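Local coordinates for endo-1,4-beta-xylanase (Uncultured bacterium, PDB 7AX7), which uses cobalt in its CE4 domain to cleave acetyl groups from acetylated xylan, as part of a multidomain xylanase that probably hydrolyses the xylan backbone too, at residues Cys57-Ser61 with Val92-Phe98; Thr122-Asp126 with Arg136-Ala140; Leu185-Lys189 with Trp200-Asn204. The contacts are given in a common frame with arbitrary orientation. Residues are numbered along the deposited sequence.

Contact 1. Residues Cys57-Ser61 with Val92-Phe98; sequences CELAS and VGVDVKF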
loop_
_atom_site.group_PDB
_atom_site.type_symbol
_atom_site.label_atom_id
_atom_site.label_comp_id
_atom_site.label_asym_id
_atom_site.label_seq_id
_atom_site.Cartn_x
_atom_site.Cartn_y
_atom_site.Cartn_z
ATOM N N CYS A 57 -10.766 -3.074 2.548
ATOM C CA CYS A 57 -9.395 -2.655 2.304
ATOM C C CYS A 57 -9.188 -2.536 0.807
ATOM O O CYS A 57 -9.701 -3.347 0.036
ATOM C CB CYS A 57 -8.392 -3.643 2.902
ATOM S SG CYS A 57 -8.422 -3.730 4.722
ATOM N N GLU A 58 -8.452 -1.510 0.401
ATOM C CA GLU A 58 -8.243 -1.240 -1.013
ATOM C C GLU A 58 -7.089 -2.072 -1.550
ATOM O O GLU A 58 -6.047 -2.202 -0.902
ATOM C CB GLU A 58 -7.951 0.241 -1.243
ATOM C CG GLU A 58 -7.669 0.568 -2.707
ATOM C CD GLU A 58 -7.708 2.057 -2.999
ATOM O OE1 GLU A 58 -7.571 2.858 -2.049
ATOM O OE2 GLU A 58 -7.886 2.427 -4.186
ATOM N N LEU A 59 -7.271 -2.621 -2.746
ATOM C CA LEU A 59 -6.212 -3.356 -3.424
ATOM C C LEU A 59 -5.624 -2.494 -4.546
ATOM O O LEU A 59 -6.363 -1.916 -5.355
ATOM C CB LEU A 59 -6.738 -4.689 -3.962
ATOM C CG LEU A 59 -7.429 -5.630 -2.959
ATOM C CD1 LEU A 59 -7.813 -6.953 -3.622
ATOM C CD2 LEU A 59 -6.555 -5.888 -1.731
ATOM N N ALA A 60 -4.294 -2.411 -4.590
ATOM C CA ALA A 60 -3.557 -1.577 -5.536
ATOM C C ALA A 60 -2.403 -2.390 -6.134
ATOM O O ALA A 60 -2.154 -3.535 -5.753
ATOM C CB ALA A 60 -3.042 -0.295 -4.852
ATOM N N SER A 61 -1.687 -1.790 -7.075
ATOM C CA SER A 61 -0.698 -2.495 -7.884
ATOM C C SER A 61 0.714 -2.244 -7.363
ATOM O O SER A 61 1.096 -1.096 -7.111
ATOM C CB SER A 61 -0.798 -2.050 -9.341
ATOM O OG SER A 61 0.218 -2.662 -10.119
ATOM N N VAL A 92 -10.985 -11.119 -7.661
ATOM C CA VAL A 92 -11.910 -10.692 -6.615
ATOM C C VAL A 92 -12.690 -9.438 -7.008
ATOM O O VAL A 92 -13.344 -8.819 -6.163
ATOM C CB VAL A 92 -11.172 -10.474 -5.282
ATOM C CG1 VAL A 92 -10.469 -11.761 -4.846
ATOM C CG2 VAL A 92 -10.185 -9.303 -5.389
ATOM N N GLY A 93 -12.630 -9.053 -8.278
ATOM C CA GLY A 93 -13.598 -8.114 -8.823
ATOM C C GLY A 93 -13.376 -6.641 -8.539
ATOM O O GLY A 93 -14.303 -5.849 -8.726
ATOM N N VAL A 94 -12.182 -6.229 -8.116
ATOM C CA VAL A 94 -11.950 -4.818 -7.821
ATOM C C VAL A 94 -10.949 -4.245 -8.807
ATOM O O VAL A 94 -10.107 -4.954 -9.373
ATOM C CB VAL A 94 -11.482 -4.559 -6.374
ATOM C CG1 VAL A 94 -12.483 -5.132 -5.390
ATOM C CG2 VAL A 94 -10.084 -5.109 -6.147
ATOM N N ASP A 95 -11.046 -2.931 -8.991
ATOM C CA ASP A 95 -10.289 -2.197 -9.991
ATOM C C ASP A 95 -9.139 -1.453 -9.321
ATOM O O ASP A 95 -9.360 -0.573 -8.484
ATOM C CB ASP A 95 -11.211 -1.230 -10.732
ATOM C CG ASP A 95 -12.324 -1.954 -11.487
ATOM O OD1 ASP A 95 -12.002 -2.871 -12.274
ATOM O OD2 ASP A 95 -13.508 -1.627 -11.272
ATOM N N VAL A 96 -7.914 -1.819 -9.688
ATOM C CA VAL A 96 -6.743 -1.082 -9.230
ATOM C C VAL A 96 -6.905 0.397 -9.565
ATOM O O VAL A 96 -7.336 0.758 -10.664
ATOM C CB VAL A 96 -5.480 -1.684 -9.870
ATOM C CG1 VAL A 96 -4.305 -0.723 -9.779
ATOM C CG2 VAL A 96 -5.157 -3.016 -9.198
ATOM N N LYS A 97 -6.590 1.262 -8.599
ATOM C CA LYS A 97 -6.566 2.700 -8.841
ATOM C C LYS A 97 -5.196 3.327 -8.643
ATOM O O LYS A 97 -4.994 4.467 -9.071
ATOM C CB LYS A 97 -7.561 3.431 -7.925
ATOM C CG LYS A 97 -9.004 3.003 -8.083
ATOM C CD LYS A 97 -9.474 3.189 -9.511
ATOM C CE LYS A 97 -10.992 3.384 -9.588
ATOM N NZ LYS A 97 -11.763 2.235 -9.040
ATOM N N PHE A 98 -4.265 2.632 -7.996
ATOM C CA PHE A 98 -2.978 3.207 -7.644
ATOM C C PHE A 98 -1.866 2.203 -7.902
ATOM O O PHE A 98 -2.080 0.987 -7.875
ATOM C CB PHE A 98 -2.981 3.670 -6.188
ATOM C CG PHE A 98 -3.937 4.788 -5.937
ATOM C CD1 PHE A 98 -3.574 6.102 -6.228
ATOM C CD2 PHE A 98 -5.218 4.530 -5.459
ATOM C CE1 PHE A 98 -4.476 7.152 -6.017
ATOM C CE2 PHE A 98 -6.126 5.564 -5.236
ATOM C CZ PHE A 98 -5.759 6.878 -5.517
HETATM O O HOH W 1 -6.407 0.762 -6.041
#
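Strand 58-61 runs at about 70° to the end-to-end direction of the loop 92-98, so the two backbones converge instead of pairing over their length. The CA atoms of Ala60 and Val96 come within 4.9 Å, and one direct hydrogen bond joins the segments: Ser61 N to Phe98 O, 2.9 Å and nearly straight. Farther back, water 1 bridges the widening gap, giving hydrogen bonds to Leu59 O (2.8 Å) and Glu58 OE2 (2.9 Å) and accepting one from Lys97 N (2.6 Å). Gly93, just after helix 74-92, has positive phi, a conformation that costs glycine little because it has no CB.

Glu58 and Ala60 bond through their backbones to strand 33-36, so the loop serves the peptide groups of Leu59 and Ser61 that face away from that neighbour. This is the parallel sheet of a NodB-type polysaccharide deacetylase; the metal ligand His62 follows the strand directly, and His66, another ligand, lies four residues farther on.

Leu59 suits the apolar gap between the strand and Val92 and Val94: its CD1 lies 3.8 Å from Val92 CG2 and 3.9 Å from Val94 CG2, beside helix 46-54. Ala60 is small enough for its CB to sit 3.4 Å from Phe98 O and 4.2 Å from Phe98 CB. Ser61 CB meets Val96 CG1 at 3.8 Å. Glu58 OE2, also hydrogen-bonded to Ser183, approaches Phe98 CD2 at 3.6 Å near the ring plane, where the electropositive edge of the aromatic ring suits a carboxylate.

Contact 2. Residues Thr122-Asp126 with Arg136-Ala140; sequences TLIND and RVNNA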
loop_
_atom_site.group_PDB
_atom_site.type_symbol
_atom_site.label_atom_id
_atom_site.label_comp_id
_atom_site.label_asym_id
_atom_site.label_seq_id
_atom_site.Cartn_x
_atom_site.Cartn_y
_atom_site.Cartn_z
ATOM N N THR A 122 5.643 7.753 3.298
ATOM C CA THR A 122 6.798 7.772 4.193
ATOM C C THR A 122 7.172 6.346 4.576
ATOM O O THR A 122 6.328 5.592 5.076
ATOM C CB THR A 122 6.515 8.606 5.439
ATOM O OG1 THR A 122 6.130 9.930 5.038
ATOM C CG2 THR A 122 7.763 8.684 6.323
ATOM N N LEU A 123 8.431 5.973 4.335
ATOM C CA LEU A 123 8.912 4.654 4.725
ATOM C C LEU A 123 9.153 4.613 6.225
ATOM O O LEU A 123 9.544 5.613 6.834
ATOM C CB LEU A 123 10.213 4.302 4.005
ATOM C CG LEU A 123 10.331 4.564 2.505
ATOM C CD1 LEU A 123 11.701 4.115 1.994
ATOM C CD2 LEU A 123 9.209 3.866 1.764
ATOM N N ILE A 124 8.899 3.451 6.826
ATOM C CA ILE A 124 9.236 3.228 8.225
ATOM C C ILE A 124 10.333 2.183 8.374
ATOM O O ILE A 124 10.591 1.721 9.485
ATOM C CB ILE A 124 7.999 2.857 9.063
ATOM C CG1 ILE A 124 7.569 1.426 8.784
ATOM C CG2 ILE A 124 6.840 3.841 8.797
ATOM C CD1 ILE A 124 6.669 0.853 9.870
ATOM N N ASN A 125 10.987 1.806 7.273
ATOM C CA ASN A 125 12.134 0.893 7.286
ATOM C C ASN A 125 11.782 -0.446 7.925
ATOM O O ASN A 125 12.585 -1.023 8.659
ATOM C CB ASN A 125 13.347 1.512 7.996
ATOM C CG ASN A 125 13.565 2.977 7.638
ATOM O OD1 ASN A 125 13.747 3.817 8.524
ATOM N ND2 ASN A 125 13.556 3.290 6.340
ATOM N N ASP A 126 10.582 -0.957 7.638
ATOM C CA ASP A 126 10.143 -2.244 8.169
ATOM C C ASP A 126 10.359 -3.381 7.175
ATOM O O ASP A 126 9.594 -4.355 7.161
ATOM C CB ASP A 126 8.677 -2.186 8.595
ATOM C CG ASP A 126 7.723 -2.239 7.422
ATOM O OD1 ASP A 126 8.021 -1.618 6.383
ATOM O OD2 ASP A 126 6.684 -2.918 7.534
ATOM N N ARG A 136 9.798 0.503 14.593
ATOM C CA ARG A 136 8.710 0.570 13.621
ATOM C C ARG A 136 7.553 1.401 14.157
ATOM O O ARG A 136 7.021 2.273 13.457
ATOM C CB ARG A 136 8.258 -0.848 13.250
ATOM C CG ARG A 136 9.333 -1.610 12.488
ATOM C CD ARG A 136 9.030 -3.087 12.301
ATOM N NE ARG A 136 10.240 -3.777 11.855
ATOM C CZ ARG A 136 10.275 -4.770 10.968
ATOM N NH1 ARG A 136 9.156 -5.214 10.404
ATOM N NH2 ARG A 136 11.444 -5.313 10.639
ATOM N N VAL A 137 7.158 1.152 15.408
ATOM C CA VAL A 137 6.108 1.942 16.045
ATOM C C VAL A 137 6.456 3.424 15.986
ATOM O O VAL A 137 5.666 4.249 15.515
ATOM C CB VAL A 137 5.896 1.473 17.500
ATOM C CG1 VAL A 137 5.026 2.464 18.271
ATOM C CG2 VAL A 137 5.302 0.051 17.548
ATOM N N ASN A 138 7.654 3.785 16.461
ATOM C CA ASN A 138 8.001 5.200 16.575
ATOM C C ASN A 138 8.146 5.855 15.203
ATOM O O ASN A 138 7.768 7.017 15.024
ATOM C CB ASN A 138 9.278 5.363 17.404
ATOM C CG ASN A 138 9.075 4.959 18.858
ATOM O OD1 ASN A 138 7.952 4.959 19.358
ATOM N ND2 ASN A 138 10.156 4.606 19.534
ATOM N N ASN A 139 8.676 5.127 14.218
ATOM C CA ASN A 139 8.787 5.696 12.878
ATOM C C ASN A 139 7.408 5.992 12.292
ATOM O O ASN A 139 7.206 7.031 11.656
ATOM C CB ASN A 139 9.585 4.759 11.966
ATOM C CG ASN A 139 11.055 4.692 12.347
ATOM O OD1 ASN A 139 11.540 5.513 13.131
ATOM N ND2 ASN A 139 11.773 3.721 11.790
ATOM N N ALA A 140 6.445 5.094 12.497
ATOM C CA ALA A 140 5.097 5.330 11.991
ATOM C C ALA A 140 4.441 6.512 12.696
ATOM O O ALA A 140 3.829 7.371 12.047
ATOM C CB ALA A 140 4.245 4.065 12.148
HETATM O O HOH W 2 14.502 3.335 11.805
#
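Ile124 O, just past the weakly bonded strand, is the acceptor that ties the loop following strand 118-123 to helix 133-143: Asn139 ND2 donates to it at 3.3 Å, almost in line. The same amide gives a hydrogen bond to water 2 (2.8 Å from ND2), which donates weakly to Asn125 OD1 at 3.4 Å. Asparagine suits position 139, because its short amide offers two N-H groups, one for each acceptor. Asn125 adopts a left-handed helical backbone, which asparagine tolerates well, and its carbonyl is taken by Thr131.

Beneath these bonds lies an apolar layer. Ile124 points at the helix, with CG2 4.2 Å from Ala140 CB and CD1 4.1 Å from Arg136 CB; the small alanine lets the helix come close. Arg136 O is satisfied inside the helix by Ala140 N at 3.0 Å. The segments belong to a beta-alpha-beta unit, strand 118-123, helix 133-143 and strand 148-153.

Asp126 and Arg136 do not form a salt bridge: OD2 lies 4.4 Å from NH1 and well out of the guanidinium plane, while Asp126 CB sits over one guanidinium face, 3.6 Å from NH1. Asp126 O, 3.4 Å from Arg136 NH1 but at a poor angle, accepts instead from Asn158 ND2. The Thr161 hydroxyl is shared by the carboxylate and the guanidinium, whereas Asn158 joins NH1 to the Asp126 backbone; Arg136 NE donates to Thr131 O. Asp126 OD1 is hydrogen-bonded to His153 ND1; with the side chain of Asp126 about 9 Å from the cobalt, this is consistent with an Asp-His pair near the metal site, as in other CE4 deacetylases.

Contact 3. Residues Leu185-Lys189 with Trp200-Asn204; sequences LFEKK and WSNAN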
loop_
_atom_site.group_PDB
_atom_site.type_symbol
_atom_site.label_atom_id
_atom_site.label_comp_id
_atom_site.label_asym_id
_atom_site.label_seq_id
_atom_site.Cartn_x
_atom_site.Cartn_y
_atom_site.Cartn_z
ATOM N N LEU A 185 -8.589 8.687 0.818
ATOM C CA LEU A 185 -7.774 9.857 1.131
ATOM C C LEU A 185 -7.969 10.963 0.098
ATOM O O LEU A 185 -8.243 12.120 0.446
ATOM C CB LEU A 185 -6.301 9.460 1.222
ATOM C CG LEU A 185 -5.299 10.613 1.307
ATOM C CD1 LEU A 185 -5.520 11.463 2.573
ATOM C CD2 LEU A 185 -3.881 10.076 1.233
ATOM N N PHE A 186 -7.821 10.629 -1.187
ATOM C CA PHE A 186 -7.969 11.656 -2.212
ATOM C C PHE A 186 -9.418 12.117 -2.331
ATOM O O PHE A 186 -9.681 13.317 -2.448
ATOM C CB PHE A 186 -7.431 11.148 -3.548
ATOM C CG PHE A 186 -5.926 11.144 -3.620
ATOM C CD1 PHE A 186 -5.235 12.300 -3.929
ATOM C CD2 PHE A 186 -5.205 9.991 -3.344
ATOM C CE1 PHE A 186 -3.849 12.307 -3.983
ATOM C CE2 PHE A 186 -3.821 9.988 -3.404
ATOM C CZ PHE A 186 -3.141 11.147 -3.722
ATOM N N GLU A 187 -10.369 11.182 -2.284
ATOM C CA GLU A 187 -11.779 11.558 -2.353
ATOM C C GLU A 187 -12.129 12.581 -1.272
ATOM O O GLU A 187 -12.750 13.614 -1.550
ATOM C CB GLU A 187 -12.654 10.308 -2.227
ATOM C CG GLU A 187 -14.115 10.485 -2.671
ATOM C CD GLU A 187 -14.951 11.285 -1.679
ATOM O OE1 GLU A 187 -15.792 12.097 -2.130
ATOM O OE2 GLU A 187 -14.768 11.104 -0.449
ATOM N N LYS A 188 -11.725 12.310 -0.024
ATOM C CA LYS A 188 -12.176 13.148 1.084
ATOM C C LYS A 188 -11.460 14.496 1.107
ATOM O O LYS A 188 -12.026 15.487 1.582
ATOM C CB LYS A 188 -12.002 12.404 2.414
ATOM C CG LYS A 188 -12.967 11.230 2.596
ATOM C CD LYS A 188 -12.672 10.455 3.891
ATOM C CE LYS A 188 -13.570 9.218 4.063
ATOM N NZ LYS A 188 -14.996 9.537 4.383
ATOM N N LYS A 189 -10.233 14.569 0.584
ATOM C CA LYS A 189 -9.554 15.854 0.476
ATOM C C LYS A 189 -9.955 16.626 -0.776
ATOM O O LYS A 189 -9.514 17.771 -0.943
ATOM C CB LYS A 189 -8.028 15.667 0.490
ATOM C CG LYS A 189 -7.436 15.139 1.815
ATOM C CD LYS A 189 -7.698 16.112 2.958
ATOM C CE LYS A 189 -6.962 15.711 4.223
ATOM N NZ LYS A 189 -7.341 16.576 5.380
ATOM N N TRP A 200 3.043 10.635 -5.296
ATOM C CA TRP A 200 2.370 11.228 -4.145
ATOM C C TRP A 200 2.814 10.569 -2.845
ATOM O O TRP A 200 2.896 9.341 -2.758
ATOM C CB TRP A 200 0.853 11.055 -4.249
ATOM C CG TRP A 200 0.148 11.665 -5.416
ATOM C CD1 TRP A 200 -0.068 11.094 -6.640
ATOM C CD2 TRP A 200 -0.501 12.939 -5.444
ATOM N NE1 TRP A 200 -0.799 11.950 -7.441
ATOM C CE2 TRP A 200 -1.076 13.091 -6.731
ATOM C CE3 TRP A 200 -0.643 13.977 -4.514
ATOM C CZ2 TRP A 200 -1.778 14.243 -7.108
ATOM C CZ3 TRP A 200 -1.352 15.120 -4.892
ATOM C CH2 TRP A 200 -1.907 15.241 -6.175
ATOM N N SER A 201 3.063 11.388 -1.823
ATOM C CA SER A 201 3.186 10.914 -0.451
ATOM C C SER A 201 2.148 11.512 0.486
ATOM O O SER A 201 1.973 11.001 1.598
ATOM C CB SER A 201 4.590 11.213 0.101
ATOM O OG SER A 201 5.566 10.519 -0.652
ATOM N N ASN A 202 1.465 12.573 0.070
ATOM C CA ASN A 202 0.461 13.255 0.869
ATOM C C ASN A 202 -0.559 13.828 -0.100
ATOM O O ASN A 202 -0.193 14.313 -1.173
ATOM C CB ASN A 202 1.084 14.365 1.732
ATOM C CG ASN A 202 0.111 14.944 2.751
ATOM O OD1 ASN A 202 -0.865 15.602 2.388
ATOM N ND2 ASN A 202 0.389 14.720 4.035
ATOM N N ALA A 203 -1.838 13.753 0.264
ATOM C CA ALA A 203 -2.859 14.300 -0.619
ATOM C C ALA A 203 -2.590 15.753 -1.019
ATOM O O ALA A 203 -3.144 16.216 -2.022
ATOM C CB ALA A 203 -4.230 14.170 0.037
ATOM N N ASN A 204 -1.751 16.485 -0.274
ATOM C CA ASN A 204 -1.418 17.857 -0.661
ATOM C C ASN A 204 -0.349 17.937 -1.752
ATOM O O ASN A 204 -0.091 19.033 -2.263
ATOM C CB ASN A 204 -0.980 18.679 0.560
ATOM C CG ASN A 204 0.395 18.289 1.083
ATOM O OD1 ASN A 204 1.153 17.565 0.431
ATOM N ND2 ASN A 204 0.727 18.786 2.270
#
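The most distinctive feature here is a T-shaped aromatic pair: the edge of Phe186 meets the face of Trp200, with the phenyl and six-membered ring centroids 4.9 Å apart and the planes at 79°. Phe186 CZ reaches within 3.6 Å of Trp200 CD2. The pair joins helix 182-189 to the C-terminal tail that follows strand 199-200, the short strand that pairs with strand 118-123 in the deacetylase's parallel sheet. Trp200 is well suited to this role, since its broad face receives the phenyl edge while NE1, at the ring's edge, donates a hydrogen bond to Pro193 O.

Ala203 is the central residue of the packing, set against the helix next to the rings. Its CB lies 3.9 Å from Leu185 CG and 3.8 Å from Lys189 CG, one turn apart on the helix, and its CA is 4.0 Å from Phe186 CE1; the single methyl of alanine fits between them. Leu185 also packs on strand 4-11, so this helix side is hydrophobic, whereas Lys189 lends its aliphatic part to Ala203 and sends its amine to a salt bridge with Asp146. The tail is shaped by an Asx turn around Ala203, in which Asn204 N donates to Asn202 OD1 at 2.9 Å.

From the N terminus, Asp12, a metal ligand, precedes every contact. Contact 1 closes a loop of thirty intervening residues that carries His62, His66 and most of helix 74-92. Contact 2 then closes nine residues, joining the loop after strand 118-123 to helix 133-143 within a beta-alpha-beta unit; contact 3 closes ten, joining helix 182-189 to the C-terminal tail after strand 199-200. All three are in series, without nesting or crossing. Contacts 1 and 2 reach the same sheet on opposite sides of the chain's centre. Helix 182-189 joins contacts 1 and 3, Phe98 CZ packing on Phe186 CD2 at 3.8 Å. Between nearest atoms, contacts 2 and 3 stay about 5 Å apart.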